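Local coordinates for protein secreted in xylem 3 (Fusarium oxysporum, PDB 5OD4) that acts as the secreted effector Avr2 of a fungal plant pathogen, a beta-sandwich protein that probably suppresses plant immunity and can also be recognised, at residues L59-V65 with A109-A115; Y4-P8 with I79-R83. Where two conformers were deposited one is given. Residues are numbered along the deposited sequence.

Interaction 1: L59-V65 with A109-A115; sequences LRTVIDV and ATISWDA
Two antiparallel strands, 60-65 and 109-114, lie side by side in one sheet of the Avr2 beta-sandwich, axes 4.5 Å apart and N-to-C directions at 166°; 109-114 is an edge strand of this sheet within the chain. Thr61-Trp113, Ile63-Ile111 and Val65-Ala109 are hydrogen-bonded pairs, each closed by two amide-to-carbonyl bonds: Thr61 N to Trp113 O 2.8 Å and Trp113 N to Thr61 O 3.0 Å, Ile63 N to Ile111 O 2.9 Å and Ile111 N to Ile63 O 3.0 Å, Val65 N to Ala109 O 2.8 Å and Ala109 N to Val65 O 2.9 Å. Non-hydrogen-bonded pairs Val62-Ser112 and Asp64-Thr110 fall between them. Beyond Asp114, Ala115 N reaches Leu59 O at 2.9 Å.

Thr61, Ile63, Val65, Ala109, Ile111 and Trp113 point into the sandwich, where beta-branched residues suit extended backbone and fill the core against strands 77-85 and 94-101. Trp113, chi1 p and chi2 90°, turns one face of its indole to Thr61, whose CB sits 3.8 Å from the five-membered ring centroid in a CH-pi contact; Ile63 CD1 meets the ring edge at CH2, 3.9 Å away.

The other face is more polar. Thr110 OG1 donates to Asp64 OD1 (2.7 Å), while Asp64 OD2 pairs with Arg49. Arg60, with chi1 to chi3 all m, curls its long side chain across the neighbouring strand: NH2 donates to Ser112 OG (2.9 Å) and NH1 forms a salt bridge with Asp114 OD1 (2.8 Å). Near the Ala115 end, one water joins Thr61 OG1 (2.8 Å) to Trp113 NE1 (2.9 Å).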
loop_
_atom_site.group_PDB
_atom_site.type_symbol
_atom_site.label_atom_id
_atom_site.label_comp_id
_atom_site.label_asym_id
_atom_site.label_seq_id
_atom_site.Cartn_x
_atom_site.Cartn_y
_atom_site.Cartn_z
ATOM N N LEU A 59 3.031 12.532 -12.179
ATOM C CA LEU A 59 2.040 11.893 -11.349
ATOM C C LEU A 59 2.728 11.140 -10.245
ATOM O O LEU A 59 3.818 10.563 -10.456
ATOM C CB LEU A 59 1.158 10.915 -12.162
ATOM C CG LEU A 59 -0.051 11.145 -13.042
ATOM C CD1 LEU A 59 -0.726 9.794 -13.277
ATOM C CD2 LEU A 59 -0.970 12.089 -12.317
ATOM N N ARG A 60 2.065 11.113 -9.085
ATOM C CA ARG A 60 2.488 10.333 -7.945
ATOM C C ARG A 60 1.479 9.274 -7.649
ATOM O O ARG A 60 0.258 9.571 -7.657
ATOM C CB ARG A 60 2.571 11.231 -6.732
ATOM C CG ARG A 60 3.604 12.314 -6.762
ATOM C CD ARG A 60 5.004 11.856 -6.486
ATOM N NE ARG A 60 5.233 11.472 -5.082
ATOM C CZ ARG A 60 6.436 11.090 -4.625
ATOM N NH1 ARG A 60 7.471 11.042 -5.443
ATOM N NH2 ARG A 60 6.616 10.762 -3.360
ATOM N N THR A 61 1.920 8.060 -7.375
ATOM C CA THR A 61 1.054 7.003 -6.830
ATOM C C THR A 61 1.072 7.159 -5.302
ATOM O O THR A 61 2.134 7.356 -4.718
ATOM C CB THR A 61 1.569 5.638 -7.249
ATOM O OG1 THR A 61 1.592 5.543 -8.679
ATOM C CG2 THR A 61 0.737 4.503 -6.666
ATOM N N VAL A 62 -0.103 7.038 -4.694
ATOM C CA VAL A 62 -0.288 7.226 -3.257
ATOM C C VAL A 62 -1.074 6.073 -2.681
ATOM O O VAL A 62 -2.093 5.663 -3.272
ATOM C CB VAL A 62 -1.029 8.551 -2.961
ATOM C CG1 VAL A 62 -1.061 8.812 -1.466
ATOM C CG2 VAL A 62 -0.376 9.735 -3.694
ATOM N N ILE A 63 -0.650 5.607 -1.509
ATOM C CA ILE A 63 -1.434 4.669 -0.718
ATOM C C ILE A 63 -1.636 5.280 0.653
ATOM O O ILE A 63 -0.670 5.628 1.313
ATOM C CB ILE A 63 -0.747 3.313 -0.591
ATOM C CG1 ILE A 63 -0.489 2.716 -1.975
ATOM C CG2 ILE A 63 -1.595 2.353 0.285
ATOM C CD1 ILE A 63 0.137 1.348 -1.995
ATOM N N ASP A 64 -2.894 5.361 1.089
ATOM C CA ASP A 64 -3.246 5.752 2.466
ATOM C C ASP A 64 -3.895 4.573 3.161
ATOM O O ASP A 64 -4.727 3.884 2.573
ATOM C CB ASP A 64 -4.237 6.920 2.465
ATOM C CG ASP A 64 -3.716 8.203 1.918
ATOM O OD1 ASP A 64 -2.542 8.565 2.153
ATOM O OD2 ASP A 64 -4.539 8.942 1.265
ATOM N N VAL A 65 -3.571 4.408 4.470
ATOM C CA VAL A 65 -4.168 3.362 5.305
ATOM C C VAL A 65 -4.620 4.031 6.589
ATOM O O VAL A 65 -3.847 4.745 7.220
ATOM C CB VAL A 65 -3.147 2.260 5.593
ATOM C CG1 VAL A 65 -3.752 1.222 6.546
ATOM C CG2 VAL A 65 -2.675 1.605 4.307
ATOM N N ALA A 109 -1.595 6.480 7.628
ATOM C CA ALA A 109 -0.244 6.111 7.226
ATOM C C ALA A 109 -0.194 6.211 5.718
ATOM O O ALA A 109 -1.121 5.739 5.043
ATOM C CB ALA A 109 0.099 4.713 7.688
ATOM N N THR A 110 0.851 6.846 5.159
ATOM C CA THR A 110 0.886 7.158 3.720
ATOM C C THR A 110 2.226 6.765 3.138
ATOM O O THR A 110 3.280 6.981 3.750
ATOM C CB THR A 110 0.641 8.675 3.526
ATOM O OG1 THR A 110 -0.645 9.018 4.072
ATOM C CG2 THR A 110 0.697 9.068 2.087
ATOM N N ILE A 111 2.162 6.232 1.930
ATOM C CA ILE A 111 3.310 5.949 1.087
ATOM C C ILE A 111 3.071 6.573 -0.268
ATOM O O ILE A 111 1.951 6.504 -0.764
ATOM C CB ILE A 111 3.500 4.430 0.948
ATOM C CG1 ILE A 111 3.786 3.785 2.283
ATOM C CG2 ILE A 111 4.524 4.094 -0.089
ATOM C CD1 ILE A 111 3.781 2.287 2.250
ATOM N N SER A 112 4.111 7.130 -0.891
ATOM C CA SER A 112 3.931 7.637 -2.264
ATOM C C SER A 112 5.221 7.534 -3.030
ATOM O O SER A 112 6.298 7.436 -2.453
ATOM C CB SER A 112 3.410 9.066 -2.278
ATOM O OG SER A 112 4.343 9.994 -1.760
ATOM N N TRP A 113 5.076 7.571 -4.352
ATOM C CA TRP A 113 6.227 7.443 -5.260
ATOM C C TRP A 113 5.872 8.016 -6.614
ATOM O O TRP A 113 4.705 8.206 -6.940
ATOM C CB TRP A 113 6.712 6.003 -5.369
ATOM C CG TRP A 113 5.735 5.021 -5.937
ATOM C CD1 TRP A 113 5.569 4.683 -7.243
ATOM C CD2 TRP A 113 4.849 4.180 -5.199
ATOM N NE1 TRP A 113 4.646 3.675 -7.371
ATOM C CE2 TRP A 113 4.190 3.349 -6.122
ATOM C CE3 TRP A 113 4.566 4.011 -3.826
ATOM C CZ2 TRP A 113 3.298 2.376 -5.719
ATOM C CZ3 TRP A 113 3.655 3.059 -3.461
ATOM C CH2 TRP A 113 3.032 2.259 -4.389
ATOM N N ASP A 114 6.881 8.289 -7.431
ATOM C CA ASP A 114 6.643 8.759 -8.803
ATOM C C ASP A 114 6.014 7.605 -9.597
ATOM O O ASP A 114 6.563 6.519 -9.684
ATOM C CB ASP A 114 7.948 9.189 -9.458
ATOM C CG ASP A 114 8.541 10.440 -8.861
ATOM O OD1 ASP A 114 7.861 11.238 -8.204
ATOM O OD2 ASP A 114 9.732 10.695 -9.159
ATOM N N ALA A 115 4.880 7.873 -10.227
ATOM C CA ALA A 115 4.137 6.813 -10.891
ATOM C C ALA A 115 4.961 6.188 -11.996
ATOM O O ALA A 115 5.617 6.901 -12.770
ATOM C CB ALA A 115 2.841 7.368 -11.428
HETATM O O HOH W 1 5.714 9.678 -12.944
HETATM O O HOH W 2 3.072 12.615 -3.193
HETATM O O HOH W 3 3.249 3.682 -9.935
#

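Interaction 2: Y4-P8 with I79-R83; sequences YCVFP and IEVRR. With EDO (1,2-ethanediol), chain B.
Two hydrogen bonds from consecutive backbone amides to one glutamate carboxylate hold the irregular N-terminal segment 4-8 against the outward side of strand 79-83, within the sheet facing that of interaction 1. Extended at Tyr4 and Cys5, the segment turns at Val6 (phi/psi -77/-23°), so its amides converge on Glu80. Glu80 CA lies 6.3 Å from Cys5 CA; with chi1 m and chi2 t, OE2 accepts from Val6 N at 2.9 Å and OE1 from Phe7 N at 3.1 Å. A water donates to Glu80 OE1 (2.7 Å) and Phe7 O (2.8 Å). Cys5 SG, 4.0 Å from Arg82 CG, forms a disulfide with Cys95 of neighbouring strand 94-101. After a cis peptide, Pro8 CD packs 3.6 Å from Arg82 CD and over one guanidinium face, while Arg82 NH2 bonds to Ala92 O. Tyr4 OH and O1 of 1,2-ethanediol, probably from the crystallisation liquor, share a 2.6 Å hydrogen bond. Glutamate suits this place because its two oxygens satisfy two consecutive amides of a non-strand segment, tying it down without beta pairing.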
loop_
_atom_site.group_PDB
_atom_site.type_symbol
_atom_site.label_atom_id
_atom_site.label_comp_id
_atom_site.label_asym_id
_atom_site.label_seq_id
_atom_site.Cartn_x
_atom_site.Cartn_y
_atom_site.Cartn_z
ATOM N N TYR A 4 12.914 -2.281 4.493
ATOM C CA TYR A 4 12.953 -3.657 4.942
ATOM C C TYR A 4 11.525 -4.213 4.906
ATOM O O TYR A 4 10.634 -3.625 5.507
ATOM C CB TYR A 4 13.472 -3.693 6.371
ATOM C CG TYR A 4 13.521 -5.060 7.013
ATOM C CD1 TYR A 4 12.367 -5.677 7.547
ATOM C CD2 TYR A 4 14.689 -5.796 7.068
ATOM C CE1 TYR A 4 12.383 -6.937 8.105
ATOM C CE2 TYR A 4 14.699 -7.069 7.638
ATOM C CZ TYR A 4 13.549 -7.624 8.164
ATOM O OH TYR A 4 13.517 -8.872 8.731
ATOM N N CYS A 5 11.345 -5.350 4.236
ATOM C CA CYS A 5 10.024 -5.970 4.125
ATOM C C CYS A 5 10.078 -7.328 4.810
ATOM O O CYS A 5 10.857 -8.194 4.426
ATOM C CB CYS A 5 9.637 -6.136 2.659
ATOM S SG CYS A 5 9.054 -4.676 1.799
ATOM N N VAL A 6 9.229 -7.513 5.822
ATOM C CA VAL A 6 9.150 -8.793 6.505
ATOM C C VAL A 6 8.382 -9.826 5.678
ATOM O O VAL A 6 8.576 -11.036 5.886
ATOM C CB VAL A 6 8.623 -8.638 7.940
ATOM C CG1 VAL A 6 7.117 -8.516 7.959
ATOM C CG2 VAL A 6 9.131 -9.762 8.829
ATOM N N PHE A 7 7.513 -9.377 4.764
ATOM C CA PHE A 7 6.759 -10.262 3.887
ATOM C C PHE A 7 7.365 -10.153 2.481
ATOM O O PHE A 7 7.718 -9.042 2.074
ATOM C CB PHE A 7 5.300 -9.818 3.825
ATOM C CG PHE A 7 4.634 -9.724 5.166
ATOM C CD1 PHE A 7 4.386 -10.878 5.923
ATOM C CD2 PHE A 7 4.289 -8.486 5.709
ATOM C CE1 PHE A 7 3.758 -10.790 7.158
ATOM C CE2 PHE A 7 3.679 -8.401 6.948
ATOM C CZ PHE A 7 3.413 -9.551 7.679
ATOM N N PRO A 8 7.487 -11.244 1.731
ATOM C CA PRO A 8 6.900 -12.571 1.975
ATOM C C PRO A 8 7.816 -13.528 2.713
ATOM O O PRO A 8 7.523 -14.740 2.747
ATOM C CB PRO A 8 6.619 -13.081 0.548
ATOM C CG PRO A 8 7.743 -12.474 -0.243
ATOM C CD PRO A 8 7.888 -11.095 0.312
ATOM N N ILE A 79 2.921 -1.863 7.084
ATOM C CA ILE A 79 2.401 -1.630 5.748
ATOM C C ILE A 79 3.590 -1.687 4.795
ATOM O O ILE A 79 4.569 -0.975 4.986
ATOM C CB ILE A 79 1.724 -0.256 5.658
ATOM C CG1 ILE A 79 0.583 -0.128 6.653
ATOM C CG2 ILE A 79 1.232 0.003 4.249
ATOM C CD1 ILE A 79 0.239 1.287 7.007
ATOM N N GLU A 80 3.531 -2.583 3.799
ATOM C CA GLU A 80 4.666 -2.791 2.901
ATOM C C GLU A 80 4.225 -2.793 1.475
ATOM O O GLU A 80 3.203 -3.398 1.134
ATOM C CB GLU A 80 5.376 -4.118 3.235
ATOM C CG GLU A 80 5.891 -4.204 4.637
ATOM C CD GLU A 80 6.629 -5.476 5.001
ATOM O OE1 GLU A 80 6.651 -6.452 4.221
ATOM O OE2 GLU A 80 7.238 -5.466 6.110
ATOM N N VAL A 81 5.061 -2.205 0.620
ATOM C CA VAL A 81 4.903 -2.282 -0.824
ATOM C C VAL A 81 6.159 -2.890 -1.424
ATOM O O VAL A 81 7.271 -2.367 -1.208
ATOM C CB VAL A 81 4.632 -0.909 -1.458
ATOM C CG1 VAL A 81 4.546 -1.030 -2.967
ATOM C CG2 VAL A 81 3.376 -0.293 -0.872
ATOM N N ARG A 82 5.983 -3.958 -2.195
ATOM C CA ARG A 82 7.034 -4.490 -3.052
ATOM C C ARG A 82 6.703 -4.141 -4.495
ATOM O O ARG A 82 5.536 -3.988 -4.865
ATOM C CB ARG A 82 7.166 -6.008 -2.901
ATOM C CG ARG A 82 7.498 -6.395 -1.470
ATOM C CD ARG A 82 7.757 -7.866 -1.266
ATOM N NE ARG A 82 9.017 -8.240 -1.833
ATOM C CZ ARG A 82 9.238 -8.962 -2.933
ATOM N NH1 ARG A 82 8.300 -9.402 -3.728
ATOM N NH2 ARG A 82 10.473 -9.190 -3.197
ATOM N N ARG A 83 7.746 -3.994 -5.312
ATOM C CA ARG A 83 7.548 -3.777 -6.753
ATOM C C ARG A 83 8.256 -4.882 -7.521
ATOM O O ARG A 83 9.396 -5.257 -7.182
ATOM C CB ARG A 83 7.981 -2.381 -7.190
ATOM C CG ARG A 83 9.472 -2.095 -7.107
ATOM C CD ARG A 83 9.788 -0.692 -7.607
ATOM N NE ARG A 83 11.213 -0.429 -7.563
ATOM C CZ ARG A 83 11.799 0.669 -8.014
ATOM N NH1 ARG A 83 11.080 1.589 -8.644
ATOM N NH2 ARG A 83 13.107 0.834 -7.899
HETATM C C1 EDO B . 16.842 -10.701 8.946
HETATM O O1 EDO B . 15.726 -9.950 9.475
HETATM C C2 EDO B . 18.118 -9.885 8.832
HETATM O O2 EDO B . 17.866 -8.722 8.080
HETATM O O HOH W 4 6.039 -6.866 1.581
#

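In the fold
Interactions 1 and 2 belong to opposite sheets of the sandwich, their centres 15 Å apart, and meet through the core. Strand 77-85 mediates: Glu80 and Arg82 face outward to the N-terminal segment, whereas Ile79 and Val81 face inward to interaction 1. Ile79 CD1 lies 3.5 Å from Ala109 CB and 3.8 Å from Val65 CB; Val81 CG2 is 3.8 Å from Ile63 CD1, and Val81 CG1 3.9 Å from Trp113 CH2. Strands 60-66 and 77-85 are consecutive yet lie in different sheets, and the segments of the two contacts alternate along the chain. One strand thus carries core packing on one side and the N-terminal segment on the other.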